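Local coordinates for protein transcription factor tau subunit sfc1 (Schizosaccharomyces pombe, PDB 4BJI) that belongs to the tauA domain of TFIIIC, which binds boxA promoter DNA of tRNA and similar genes, this fragment being the subunit's DNA-binding domain, at residues 42-47 and 57-62. Sequence-based numbering, arbitrary orientation.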
loop_
_atom_site.group_PDB
_atom_site.type_symbol
_atom_site.label_atom_id
_atom_site.label_comp_id
_atom_site.label_asym_id
_atom_site.label_seq_id
_atom_site.Cartn_x
_atom_site.Cartn_y
_atom_site.Cartn_z
ATOM N N GLU A 42 -20.852 4.016 -0.661
ATOM C CA GLU A 42 -21.265 3.449 -1.928
ATOM C C GLU A 42 -20.200 3.542 -3.015
ATOM O O GLU A 42 -20.073 2.607 -3.826
ATOM C CB GLU A 42 -22.579 4.074 -2.388
ATOM C CG GLU A 42 -23.750 3.743 -1.454
ATOM C CD GLU A 42 -23.899 2.265 -1.218
ATOM O OE1 GLU A 42 -23.954 1.510 -2.202
ATOM O OE2 GLU A 42 -23.917 1.851 -0.050
ATOM N N ALA A 43 -19.411 4.610 -3.019
ATOM C CA ALA A 43 -18.310 4.745 -3.957
ATOM C C ALA A 43 -17.166 3.781 -3.631
ATOM O O ALA A 43 -16.453 3.314 -4.534
ATOM C CB ALA A 43 -17.812 6.165 -3.951
ATOM N N LEU A 44 -16.952 3.506 -2.349
ATOM C CA LEU A 44 -15.887 2.596 -1.924
ATOM C C LEU A 44 -16.178 1.140 -2.224
ATOM O O LEU A 44 -15.259 0.352 -2.486
ATOM C CB LEU A 44 -15.642 2.718 -0.427
ATOM C CG LEU A 44 -14.924 3.980 0.018
ATOM C CD1 LEU A 44 -14.967 4.095 1.528
ATOM C CD2 LEU A 44 -13.489 3.968 -0.487
ATOM N N LYS A 45 -17.446 0.740 -2.195
ATOM C CA LYS A 45 -17.765 -0.668 -2.334
ATOM C C LYS A 45 -17.166 -1.313 -3.603
ATOM O O LYS A 45 -16.506 -2.342 -3.496
ATOM C CB LYS A 45 -19.295 -0.887 -2.246
ATOM C CG LYS A 45 -19.836 -0.818 -0.792
ATOM C CD LYS A 45 -21.346 -0.919 -0.775
ATOM C CE LYS A 45 -21.888 -0.970 0.659
ATOM N NZ LYS A 45 -23.398 -0.920 0.659
ATOM N N PRO A 46 -17.388 -0.713 -4.792
ATOM C CA PRO A 46 -16.798 -1.340 -5.987
ATOM C C PRO A 46 -15.285 -1.276 -5.987
ATOM O O PRO A 46 -14.650 -2.155 -6.577
ATOM C CB PRO A 46 -17.350 -0.510 -7.146
ATOM C CG PRO A 46 -17.976 0.685 -6.537
ATOM C CD PRO A 46 -18.366 0.312 -5.137
ATOM N N LEU A 47 -14.690 -0.264 -5.366
ATOM C CA LEU A 47 -13.232 -0.199 -5.302
ATOM C C LEU A 47 -12.685 -1.377 -4.487
ATOM O O LEU A 47 -11.663 -1.957 -4.846
ATOM C CB LEU A 47 -12.743 1.147 -4.758
ATOM C CG LEU A 47 -13.061 2.365 -5.651
ATOM C CD1 LEU A 47 -12.757 3.707 -5.001
ATOM C CD2 LEU A 47 -12.322 2.280 -6.967
ATOM N N ARG A 57 -4.140 7.035 0.242
ATOM C CA ARG A 57 -3.760 7.853 -0.911
ATOM C C ARG A 57 -4.254 7.243 -2.228
ATOM O O ARG A 57 -4.812 7.941 -3.071
ATOM C CB ARG A 57 -2.244 8.042 -0.952
ATOM C CG ARG A 57 -1.789 8.964 -2.099
ATOM C CD ARG A 57 -2.553 10.294 -2.145
ATOM N NE ARG A 57 -2.518 11.016 -0.874
ATOM C CZ ARG A 57 -3.219 12.122 -0.629
ATOM N NH1 ARG A 57 -4.013 12.634 -1.562
ATOM N NH2 ARG A 57 -3.131 12.719 0.553
ATOM N N ALA A 58 -4.075 5.939 -2.410
ATOM C CA ALA A 58 -4.543 5.301 -3.631
ATOM C C ALA A 58 -6.062 5.424 -3.785
ATOM O O ALA A 58 -6.555 5.750 -4.862
ATOM C CB ALA A 58 -4.061 3.863 -3.718
ATOM N N LEU A 59 -6.817 5.247 -2.699
ATOM C CA LEU A 59 -8.266 5.448 -2.767
ATOM C C LEU A 59 -8.652 6.883 -3.123
ATOM O O LEU A 59 -9.530 7.109 -3.966
ATOM C CB LEU A 59 -8.929 5.072 -1.440
ATOM C CG LEU A 59 -9.077 3.578 -1.228
ATOM C CD1 LEU A 59 -9.422 3.279 0.208
ATOM C CD2 LEU A 59 -10.121 3.008 -2.195
ATOM N N LEU A 60 -7.996 7.840 -2.472
ATOM C CA LEU A 60 -8.358 9.239 -2.727
ATOM C C LEU A 60 -8.211 9.517 -4.212
ATOM O O LEU A 60 -9.017 10.270 -4.789
ATOM C CB LEU A 60 -7.460 10.176 -1.942
ATOM C CG LEU A 60 -7.695 10.286 -0.440
ATOM C CD1 LEU A 60 -6.543 11.031 0.185
ATOM C CD2 LEU A 60 -9.026 10.980 -0.165
ATOM N N ASN A 61 -7.172 8.967 -4.845
ATOM C CA ASN A 61 -6.913 9.241 -6.259
ATOM C C ASN A 61 -7.898 8.550 -7.195
ATOM O O ASN A 61 -7.925 8.816 -8.396
ATOM C CB ASN A 61 -5.463 8.924 -6.599
ATOM C CG ASN A 61 -4.500 9.858 -5.872
ATOM O OD1 ASN A 61 -4.874 10.969 -5.481
ATOM N ND2 ASN A 61 -3.284 9.441 -5.702
ATOM N N HIS A 62 -8.754 7.703 -6.636
ATOM C CA HIS A 62 -9.829 7.080 -7.396
ATOM C C HIS A 62 -11.204 7.602 -6.998
ATOM O O HIS A 62 -12.219 7.050 -7.439
ATOM C CB HIS A 62 -9.844 5.586 -7.158
ATOM C CG HIS A 62 -8.745 4.861 -7.846
ATOM N ND1 HIS A 62 -7.433 4.867 -7.406
ATOM C CD2 HIS A 62 -8.767 4.077 -8.951
ATOM C CE1 HIS A 62 -6.698 4.142 -8.228
ATOM N NE2 HIS A 62 -7.480 3.648 -9.170
#
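L47 and L44 of helix 35-50 meet L59 of helix 56-60 in a wholly apolar contact, with H62 joining at one border. L47 can be followed outward. Its CB, directed at 57-62, lies 4.1 Å from L59 CD2. At the tip the branches divide the work: CD1 touches L59 CD2 at 3.9 Å and is 4.1 Å from H62 CB, while CD2 also rests near H62 CB and approaches the imidazole obliquely. L47 and L59 lie alongside one another, pointing opposite ways. L59 CD2 is shared: L44 CD2 reaches it at 3.9 Å too, L44 crossing L59 at about a right angle. The L44 CB does not aim at L59; having CG anti to the carbonyl carbon (chi1 -74°) puts its CD2 methyl against L59. L47 meets mainly H62 CB. The H62 ring is held to its own segment: ND1 donates to A58 O at 2.8 Å, nearly straight at 163°, with the acceptor close to the ring plane. This bond limits the ring's rotation, and the rings of H62 and W54 meet edge-to-face. L47 O accepts a hydrogen bond from W54 NE1, so the tryptophan is linked to both segments. L59 also touches L75, extending the buried layer. The contact packs helix 35-50 against helix 56-60 within the region assigned by sequence to the TFIIIC subunit helix-turn-helix family; strand 53-55, an outer strand of the four-stranded mixed sheet, lies between them in the chain, and helix 71-74 packs against L44 through L71 and A74, its L71 also touching L60.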